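PDB 6NAL: thiol-activated cytolysin from Desulfobulbus propionicus, which probably forms large beta-barrel pores in target membranes, as related cytolysins do, after soluble monomers assemble and refold. Local coordinates for residues Y148-V153 / S187-R192; I191-I196 / I244-E249; F248-S253 / S285-S290. All coordinates share one frame; numbering follows the deposited sequence.

The three contacts run across one antiparallel sheet, in which strands 147-152, 187-202, 232-250 and 287-294 are successive neighbours. Contact 1 joins the first two, contact 2 the middle two and contact 3 the last two, in the same order along the chain. Contacts 1 and 2 share Ile191 and Arg192, and contacts 2 and 3 share Phe248 and Glu249. The centres of contacts 1 and 2 lie about 8 Å apart. Those of contacts 2 and 3 are about 16 Å apart. Contacts 1 and 3 are separated by about 12 Å between centres. Helices connect the strand pairs of contacts 1 and 3; in related cytolysins the helical clusters at these positions unfold into membrane-spanning hairpins.

Contact 1: Y148-V153 / S187-R192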
loop_
_atom_site.group_PDB
_atom_site.type_symbol
_atom_site.label_atom_id
_atom_site.label_comp_id
_atom_site.label_asym_id
_atom_site.label_seq_id
_atom_site.Cartn_x
_atom_site.Cartn_y
_atom_site.Cartn_z
ATOM N N TYR A 148 27.748 -0.557 7.822
ATOM C CA TYR A 148 26.888 0.510 7.361
ATOM C C TYR A 148 25.508 0.293 7.952
ATOM O O TYR A 148 25.062 -0.837 8.065
ATOM C CB TYR A 148 26.867 0.529 5.854
ATOM C CG TYR A 148 26.039 1.625 5.275
ATOM C CD1 TYR A 148 26.531 2.905 5.179
ATOM C CD2 TYR A 148 24.777 1.368 4.785
ATOM C CE1 TYR A 148 25.774 3.912 4.623
ATOM C CE2 TYR A 148 23.999 2.378 4.240
ATOM C CZ TYR A 148 24.517 3.637 4.148
ATOM O OH TYR A 148 23.786 4.653 3.598
ATOM N N SER A 149 24.891 1.374 8.429
ATOM C CA SER A 149 23.534 1.320 8.968
ATOM C C SER A 149 22.817 2.599 8.603
ATOM O O SER A 149 23.418 3.666 8.691
ATOM C CB SER A 149 23.458 1.205 10.498
ATOM O OG SER A 149 24.127 0.046 10.940
ATOM N N SER A 150 21.535 2.509 8.243
ATOM C CA SER A 150 20.761 3.704 7.943
ATOM C C SER A 150 19.297 3.475 8.272
ATOM O O SER A 150 18.811 2.355 8.203
ATOM C CB SER A 150 20.886 4.085 6.476
ATOM O OG SER A 150 20.255 3.111 5.650
ATOM N N SER A 151 18.594 4.545 8.609
ATOM C CA SER A 151 17.198 4.405 8.990
ATOM C C SER A 151 16.664 5.786 9.317
ATOM O O SER A 151 17.393 6.642 9.831
ATOM C CB SER A 151 17.050 3.428 10.173
ATOM O OG SER A 151 15.673 3.351 10.621
ATOM N N LEU A 152 15.415 6.038 8.953
ATOM C CA LEU A 152 14.638 7.074 9.615
ATOM C C LEU A 152 14.603 6.789 11.105
ATOM O O LEU A 152 14.723 5.637 11.518
ATOM C CB LEU A 152 13.231 7.073 9.067
ATOM C CG LEU A 152 12.957 7.616 7.670
ATOM C CD1 LEU A 152 11.509 7.181 7.241
ATOM C CD2 LEU A 152 13.186 9.090 7.661
ATOM N N VAL A 153 14.474 7.833 11.920
ATOM C CA VAL A 153 14.423 7.664 13.371
ATOM C C VAL A 153 13.279 8.511 13.911
ATOM O O VAL A 153 13.221 9.725 13.670
ATOM C CB VAL A 153 15.759 8.002 14.091
ATOM C CG1 VAL A 153 16.971 7.403 13.325
ATOM C CG2 VAL A 153 16.012 9.447 14.224
ATOM N N SER A 187 11.583 15.854 9.856
ATOM C CA SER A 187 11.910 14.444 9.956
ATOM C C SER A 187 13.422 14.265 9.953
ATOM O O SER A 187 14.179 15.185 9.589
ATOM C CB SER A 187 11.292 13.667 8.790
ATOM O OG SER A 187 11.891 14.052 7.557
ATOM N N VAL A 188 13.865 13.073 10.384
ATOM C CA VAL A 188 15.293 12.814 10.596
ATOM C C VAL A 188 15.691 11.474 9.995
ATOM O O VAL A 188 15.082 10.443 10.278
ATOM C CB VAL A 188 15.673 12.841 12.091
ATOM C CG1 VAL A 188 17.147 12.582 12.296
ATOM C CG2 VAL A 188 15.261 14.152 12.765
ATOM N N TYR A 189 16.754 11.472 9.227
ATOM C CA TYR A 189 17.351 10.246 8.746
ATOM C C TYR A 189 18.803 10.122 9.226
ATOM O O TYR A 189 19.582 11.073 9.155
ATOM C CB TYR A 189 17.259 10.250 7.223
ATOM C CG TYR A 189 17.581 8.945 6.587
ATOM C CD1 TYR A 189 16.637 7.968 6.460
ATOM C CD2 TYR A 189 18.827 8.684 6.138
ATOM C CE1 TYR A 189 16.925 6.747 5.888
ATOM C CE2 TYR A 189 19.133 7.454 5.533
ATOM C CZ TYR A 189 18.172 6.489 5.426
ATOM O OH TYR A 189 18.461 5.273 4.856
ATOM N N LEU A 190 19.191 8.926 9.628
ATOM C CA LEU A 190 20.510 8.742 10.225
ATOM C C LEU A 190 21.294 7.612 9.589
ATOM O O LEU A 190 20.801 6.491 9.465
ATOM C CB LEU A 190 20.402 8.473 11.710
ATOM C CG LEU A 190 21.672 8.789 12.502
ATOM C CD1 LEU A 190 21.798 10.271 12.675
ATOM C CD2 LEU A 190 21.567 8.078 13.859
ATOM N N ILE A 191 22.533 7.906 9.228
ATOM C CA ILE A 191 23.469 6.927 8.705
ATOM C C ILE A 191 24.632 6.804 9.677
ATOM O O ILE A 191 25.137 7.808 10.189
ATOM C CB ILE A 191 23.965 7.362 7.308
ATOM C CG1 ILE A 191 22.800 7.403 6.315
ATOM C CG2 ILE A 191 25.068 6.446 6.766
ATOM C CD1 ILE A 191 23.174 8.019 5.001
ATOM N N ARG A 192 25.099 5.576 9.868
ATOM C CA ARG A 192 26.287 5.317 10.639
ATOM C C ARG A 192 27.247 4.425 9.886
ATOM O O ARG A 192 26.867 3.341 9.465
ATOM C CB ARG A 192 25.950 4.638 11.945
ATOM C CG ARG A 192 27.111 4.605 12.849
ATOM C CD ARG A 192 26.925 3.695 14.022
ATOM N NE ARG A 192 26.502 2.369 13.620
ATOM C CZ ARG A 192 26.217 1.405 14.477
ATOM N NH1 ARG A 192 26.346 1.659 15.778
ATOM N NH2 ARG A 192 25.809 0.215 14.039
#
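Tyr148 lays its ring obliquely against Ile191, with CE1 3.4 Å from the CG2 methyl of that residue. Its CG is anti to the backbone N (chi1 -178°), which swings the ring back toward the partner strand although CB points away from it. Further along the same face, the Tyr189 ring reaches across to strand 147-152. Ser151 O sits over one face of this ring toward the rim, while Leu152 CG lies in plane at its edge. Leu152 crosses the tyrosine at about a right angle, bringing CD2 within 3.8 Å of Tyr189 CD1. At the phenol tip, Tyr189 OH meets Ser150 OG in a 2.9 Å hydrogen bond, the serine hydroxyl held between its own N and carbonyl carbon (chi1 68°). The backbones pair antiparallel: Ser149 and Arg192 exchange bonds, the straighter being Arg192 N to Ser149 O (2.8 Å, 167°), as do Ser151 and Leu190. Val153 N closes the series on Val188 O at 3.1 Å, and Val153 CG2 touches Val188 CG1. On the Ser149 and Ser151 face, Arg192 NE is buried without a polar partner, and Ser151 OG binds Leu152 O (2.6 Å) and Lys162 NZ. Tyr445 OH of the second subunit bonds to Tyr148 N. The pair belongs to the central antiparallel sheet, and the largely helical link between its strands is consistent with the first transmembrane-hairpin region of related cytolysins. Helix 156-163 packs on the Ser149 face through Phe163, helix 254-264 covers Leu152 and Tyr189 on the other, and strand 232-250 continues the sheet beyond 187-192.

Contact 2: I191-I196 / I244-E249; sequences IRFKQI and IFLKFE
Four backbone hydrogen bonds satisfy the facing amides and carbonyls of two residue pairs. Ile191 and Leu246 exchange two nearly straight ones: Ile191 N to Leu246 O is 3.0 Å long, and Leu246 N to Ile191 O is 2.8 Å with 170° at the hydrogen. Phe193 and Ile244 form the second such pair, with Phe193 N to Ile244 O at 2.8 Å and Ile244 N to Phe193 O at 2.9 Å; all four donors lie in the carbonyl planes of their acceptors. Two acceptors also take a CA-H contact, Ile191 O from Phe245 and Ile244 O from Arg192. Between them, Arg192 and Phe245 are a non-hydrogen-bonded pair, so Phe245 bonds through its backbone to Val292 of strand 287-294, and Arg192 turns its amide to strand 147-152. Their side chains run alongside each other: Arg192 CG stands over one face of the Phe245 ring, 3.8 Å from the centroid, a CH-pi contact. A bend at chi3 (52°) then turns the guanidinium away from parallel with the ring, and Lys194 CD covers one guanidinium face. NH1 gains a weak bond to Gln243 OE1. The charge of Lys194 NZ lies near that of the arginine, but this amine bonds to Asn335 OD1. Lys247 NZ has a long, weak ion pair with Glu249 OE2. The other face is apolar: Ile191 CD1 presses obliquely on Phe248 CE1 at 3.4 Å, and Leu246 CD1 meets the edge of the Phe193 ring, 3.8 Å from CE1. Strands 187-202 and 232-250 are neighbours in the central antiparallel sheet, consistent with the bent sheet of the MACPF/CDC pore-former fold.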
loop_
_atom_site.group_PDB
_atom_site.type_symbol
_atom_site.label_atom_id
_atom_site.label_comp_id
_atom_site.label_asym_id
_atom_site.label_seq_id
_atom_site.Cartn_x
_atom_site.Cartn_y
_atom_site.Cartn_z
ATOM N N ILE A 191 22.533 7.906 9.228
ATOM C CA ILE A 191 23.469 6.927 8.705
ATOM C C ILE A 191 24.632 6.804 9.677
ATOM O O ILE A 191 25.137 7.808 10.189
ATOM C CB ILE A 191 23.965 7.362 7.308
ATOM C CG1 ILE A 191 22.800 7.403 6.315
ATOM C CG2 ILE A 191 25.068 6.446 6.766
ATOM C CD1 ILE A 191 23.174 8.019 5.001
ATOM N N ARG A 192 25.099 5.576 9.868
ATOM C CA ARG A 192 26.287 5.317 10.639
ATOM C C ARG A 192 27.247 4.425 9.886
ATOM O O ARG A 192 26.867 3.341 9.465
ATOM C CB ARG A 192 25.950 4.638 11.945
ATOM C CG ARG A 192 27.111 4.605 12.849
ATOM C CD ARG A 192 26.925 3.695 14.022
ATOM N NE ARG A 192 26.502 2.369 13.620
ATOM C CZ ARG A 192 26.217 1.405 14.477
ATOM N NH1 ARG A 192 26.346 1.659 15.778
ATOM N NH2 ARG A 192 25.809 0.215 14.039
ATOM N N PHE A 193 28.501 4.858 9.795
ATOM C CA PHE A 193 29.619 4.028 9.348
ATOM C C PHE A 193 30.421 3.594 10.564
ATOM O O PHE A 193 30.845 4.445 11.345
ATOM C CB PHE A 193 30.537 4.799 8.399
ATOM C CG PHE A 193 29.874 5.215 7.103
ATOM C CD1 PHE A 193 29.111 6.345 7.045
ATOM C CD2 PHE A 193 30.054 4.474 5.968
ATOM C CE1 PHE A 193 28.508 6.745 5.896
ATOM C CE2 PHE A 193 29.468 4.856 4.803
ATOM C CZ PHE A 193 28.673 6.008 4.762
ATOM N N LYS A 194 30.631 2.287 10.740
ATOM C CA LYS A 194 31.309 1.821 11.935
ATOM C C LYS A 194 32.441 0.863 11.618
ATOM O O LYS A 194 32.231 -0.153 10.958
ATOM C CB LYS A 194 30.328 1.125 12.876
ATOM C CG LYS A 194 30.932 0.666 14.259
ATOM C CD LYS A 194 30.005 -0.394 14.927
ATOM C CE LYS A 194 29.955 -0.119 16.400
ATOM N NZ LYS A 194 28.576 -0.328 17.030
ATOM N N GLN A 195 33.623 1.135 12.169
ATOM C CA GLN A 195 34.757 0.246 11.957
ATOM C C GLN A 195 35.413 -0.120 13.274
ATOM O O GLN A 195 35.806 0.761 14.036
ATOM C CB GLN A 195 35.804 0.870 11.030
ATOM C CG GLN A 195 36.912 -0.105 10.704
ATOM C CD GLN A 195 37.904 0.440 9.676
ATOM O OE1 GLN A 195 37.776 1.580 9.230
ATOM N NE2 GLN A 195 38.925 -0.360 9.346
ATOM N N ILE A 196 35.585 -1.420 13.506
ATOM C CA ILE A 196 36.269 -1.943 14.683
ATOM C C ILE A 196 37.735 -2.188 14.344
ATOM O O ILE A 196 38.045 -3.028 13.488
ATOM C CB ILE A 196 35.609 -3.242 15.170
ATOM C CG1 ILE A 196 34.110 -3.029 15.444
ATOM C CG2 ILE A 196 36.311 -3.785 16.381
ATOM C CD1 ILE A 196 33.364 -4.346 15.805
ATOM N N ILE A 244 31.393 7.074 12.399
ATOM C CA ILE A 244 30.917 8.260 11.722
ATOM C C ILE A 244 29.389 8.230 11.686
ATOM O O ILE A 244 28.784 7.235 11.262
ATOM C CB ILE A 244 31.479 8.341 10.293
ATOM C CG1 ILE A 244 33.006 8.255 10.391
ATOM C CG2 ILE A 244 30.957 9.582 9.638
ATOM C CD1 ILE A 244 33.660 7.990 9.069
ATOM N N PHE A 245 28.775 9.332 12.086
ATOM C CA PHE A 245 27.333 9.502 12.020
ATOM C C PHE A 245 27.023 10.639 11.075
ATOM O O PHE A 245 27.657 11.685 11.170
ATOM C CB PHE A 245 26.758 9.835 13.398
ATOM C CG PHE A 245 26.714 8.678 14.326
ATOM C CD1 PHE A 245 27.754 8.423 15.175
ATOM C CD2 PHE A 245 25.610 7.844 14.352
ATOM C CE1 PHE A 245 27.706 7.342 16.058
ATOM C CE2 PHE A 245 25.552 6.766 15.210
ATOM C CZ PHE A 245 26.597 6.519 16.068
ATOM N N LEU A 246 26.044 10.442 10.189
ATOM C CA LEU A 246 25.502 11.505 9.349
ATOM C C LEU A 246 24.017 11.697 9.643
ATOM O O LEU A 246 23.216 10.789 9.428
ATOM C CB LEU A 246 25.676 11.181 7.870
ATOM C CG LEU A 246 27.049 11.406 7.266
ATOM C CD1 LEU A 246 27.763 10.112 7.534
ATOM C CD2 LEU A 246 26.904 11.749 5.832
ATOM N N LYS A 247 23.642 12.891 10.059
ATOM C CA LYS A 247 22.263 13.199 10.393
ATOM C C LYS A 247 21.694 14.088 9.302
ATOM O O LYS A 247 22.260 15.138 8.999
ATOM C CB LYS A 247 22.172 13.892 11.751
ATOM C CG LYS A 247 20.760 14.254 12.125
ATOM C CD LYS A 247 20.707 14.779 13.574
ATOM C CE LYS A 247 20.021 16.148 13.632
ATOM N NZ LYS A 247 20.748 17.112 12.751
ATOM N N PHE A 248 20.591 13.653 8.697
ATOM C CA PHE A 248 19.882 14.426 7.683
ATOM C C PHE A 248 18.533 14.847 8.258
ATOM O O PHE A 248 17.743 13.997 8.666
ATOM C CB PHE A 248 19.657 13.622 6.416
ATOM C CG PHE A 248 20.887 13.044 5.816
ATOM C CD1 PHE A 248 21.394 11.835 6.251
ATOM C CD2 PHE A 248 21.541 13.700 4.789
ATOM C CE1 PHE A 248 22.544 11.313 5.682
ATOM C CE2 PHE A 248 22.662 13.168 4.207
ATOM C CZ PHE A 248 23.170 11.980 4.664
ATOM N N GLU A 249 18.281 16.141 8.288
ATOM C CA GLU A 249 17.097 16.737 8.879
ATOM C C GLU A 249 16.449 17.615 7.810
ATOM O O GLU A 249 17.143 18.348 7.085
ATOM C CB GLU A 249 17.459 17.564 10.113
ATOM C CG GLU A 249 16.351 17.641 11.156
ATOM C CD GLU A 249 16.766 18.363 12.455
ATOM O OE1 GLU A 249 16.476 19.579 12.587
ATOM O OE2 GLU A 249 17.363 17.709 13.349
#

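Contact 3: F248-S253 / S285-S290; sequences FESKLS and SQIDVS
Ile287 projects its CB to the same face as Phe248 and Ser250. From CB, the CG2 methyl lies at the edge of the Phe248 ring, in its plane and 3.9 Å from CD2. The other branch, CG1, stands anti to the carbonyl carbon (chi1 -56°) and meets Leu252 CD1 at 4.0 Å, with Ser250 OG about as near. At the tip, Ile287 CD1 also lies 4.0 Å from Leu252 CD1, the two residues crossing at about a right angle. Leu257 and Ile261 of helix 254-264 pack on the isoleucine too, and Val289 runs beside Phe248. Here strand 232-250 ends and the chain enters that helix, to return as strand 287-294: an antiparallel strand pair joined through a largely helical connection that includes helices 254-264 and 279-284, consistent with the second transmembrane-hairpin region of cholesterol-dependent cytolysins. Ser250 marks the departure. Its OG, anti to the backbone N, accepts from Leu252 N at 3.0 Å, which makes an ST turn, and donates to Gln286 O at 3.1 Å. That donor stands well above the carbonyl plane, 57° out of it. Two bonds thus hold the hydroxyl at the point where the strand breaks, and three residues on, Ser253 OG caps the helix start at Glu256 N. Within the strands, Glu249 N reaches Asp288 O at 3.2 Å, and Asp288 N returns to Glu249 O at 3.0 Å, nearly along the C=O axis. Both acidic side chains share the opposite face; Glu249 OE1 stays 5.8 Å from Asp288 OD2, and a weak, long ion pair to Lys186 probably tempers the glutamate charge.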
loop_
_atom_site.group_PDB
_atom_site.type_symbol
_atom_site.label_atom_id
_atom_site.label_comp_id
_atom_site.label_asym_id
_atom_site.label_seq_id
_atom_site.Cartn_x
_atom_site.Cartn_y
_atom_site.Cartn_z
ATOM N N PHE A 248 20.591 13.653 8.697
ATOM C CA PHE A 248 19.882 14.426 7.683
ATOM C C PHE A 248 18.533 14.847 8.258
ATOM O O PHE A 248 17.743 13.997 8.666
ATOM C CB PHE A 248 19.657 13.622 6.416
ATOM C CG PHE A 248 20.887 13.044 5.816
ATOM C CD1 PHE A 248 21.394 11.835 6.251
ATOM C CD2 PHE A 248 21.541 13.700 4.789
ATOM C CE1 PHE A 248 22.544 11.313 5.682
ATOM C CE2 PHE A 248 22.662 13.168 4.207
ATOM C CZ PHE A 248 23.170 11.980 4.664
ATOM N N GLU A 249 18.281 16.141 8.288
ATOM C CA GLU A 249 17.097 16.737 8.879
ATOM C C GLU A 249 16.449 17.615 7.810
ATOM O O GLU A 249 17.143 18.348 7.085
ATOM C CB GLU A 249 17.459 17.564 10.113
ATOM C CG GLU A 249 16.351 17.641 11.156
ATOM C CD GLU A 249 16.766 18.363 12.455
ATOM O OE1 GLU A 249 16.476 19.579 12.587
ATOM O OE2 GLU A 249 17.363 17.709 13.349
ATOM N N SER A 250 15.123 17.526 7.688
ATOM C CA SER A 250 14.426 18.196 6.598
ATOM C C SER A 250 12.996 18.480 7.003
ATOM O O SER A 250 12.432 17.772 7.832
ATOM C CB SER A 250 14.431 17.328 5.345
ATOM O OG SER A 250 13.857 18.014 4.265
ATOM N N LYS A 251 12.396 19.503 6.398
ATOM C CA LYS A 251 10.949 19.656 6.520
ATOM C C LYS A 251 10.198 18.794 5.513
ATOM O O LYS A 251 8.982 18.625 5.655
ATOM C CB LYS A 251 10.577 21.138 6.403
ATOM C CG LYS A 251 10.892 21.897 7.697
ATOM C CD LYS A 251 10.456 23.324 7.630
ATOM C CE LYS A 251 9.621 23.730 8.890
ATOM N NZ LYS A 251 10.212 24.883 9.652
ATOM N N LEU A 252 10.882 18.287 4.480
ATOM C CA LEU A 252 10.325 17.243 3.627
ATOM C C LEU A 252 9.672 16.130 4.432
ATOM O O LEU A 252 9.958 15.967 5.624
ATOM C CB LEU A 252 11.382 16.577 2.753
ATOM C CG LEU A 252 12.248 17.396 1.802
ATOM C CD1 LEU A 252 13.402 16.576 1.174
ATOM C CD2 LEU A 252 11.349 18.006 0.729
ATOM N N SER A 253 8.791 15.363 3.797
ATOM C CA SER A 253 8.179 14.212 4.435
ATOM C C SER A 253 9.208 13.104 4.657
ATOM O O SER A 253 10.203 13.001 3.926
ATOM C CB SER A 253 7.072 13.688 3.548
ATOM O OG SER A 253 7.659 13.064 2.412
ATOM N N SER A 285 18.310 20.902 -1.480
ATOM C CA SER A 285 18.542 22.186 -0.833
ATOM C C SER A 285 17.811 22.284 0.487
ATOM O O SER A 285 18.142 23.136 1.311
ATOM C CB SER A 285 18.082 23.311 -1.756
ATOM O OG SER A 285 16.697 23.171 -2.048
ATOM N N GLN A 286 16.806 21.449 0.693
ATOM C CA GLN A 286 16.005 21.472 1.900
ATOM C C GLN A 286 16.527 20.524 2.955
ATOM O O GLN A 286 15.866 20.339 3.973
ATOM C CB GLN A 286 14.557 21.100 1.564
ATOM C CG GLN A 286 13.756 22.230 0.922
ATOM C CD GLN A 286 12.469 21.741 0.311
ATOM O OE1 GLN A 286 12.403 21.581 -0.896
ATOM N NE2 GLN A 286 11.436 21.507 1.133
ATOM N N ILE A 287 17.666 19.885 2.718
ATOM C CA ILE A 287 18.220 18.886 3.633
ATOM C C ILE A 287 19.475 19.445 4.291
ATOM O O ILE A 287 20.471 19.735 3.618
ATOM C CB ILE A 287 18.498 17.565 2.896
ATOM C CG1 ILE A 287 17.195 17.096 2.226
ATOM C CG2 ILE A 287 19.003 16.509 3.845
ATOM C CD1 ILE A 287 17.315 15.815 1.412
ATOM N N ASP A 288 19.421 19.571 5.614
ATOM C CA ASP A 288 20.555 19.990 6.434
ATOM C C ASP A 288 21.364 18.779 6.907
ATOM O O ASP A 288 20.808 17.854 7.510
ATOM C CB ASP A 288 20.082 20.763 7.669
ATOM C CG ASP A 288 19.491 22.135 7.343
ATOM O OD1 ASP A 288 19.763 22.693 6.248
ATOM O OD2 ASP A 288 18.744 22.662 8.207
ATOM N N VAL A 289 22.679 18.812 6.691
ATOM C CA VAL A 289 23.564 17.701 7.030
ATOM C C VAL A 289 24.389 18.054 8.263
ATOM O O VAL A 289 24.891 19.174 8.393
ATOM C CB VAL A 289 24.491 17.342 5.852
ATOM C CG1 VAL A 289 25.252 16.062 6.167
ATOM C CG2 VAL A 289 23.710 17.235 4.561
ATOM N N SER A 290 24.515 17.098 9.170
ATOM C CA SER A 290 25.367 17.214 10.340
ATOM C C SER A 290 26.171 15.941 10.416
ATOM O O SER A 290 25.668 14.885 10.068
ATOM C CB SER A 290 24.581 17.385 11.599
ATOM O OG SER A 290 23.983 18.656 11.565
#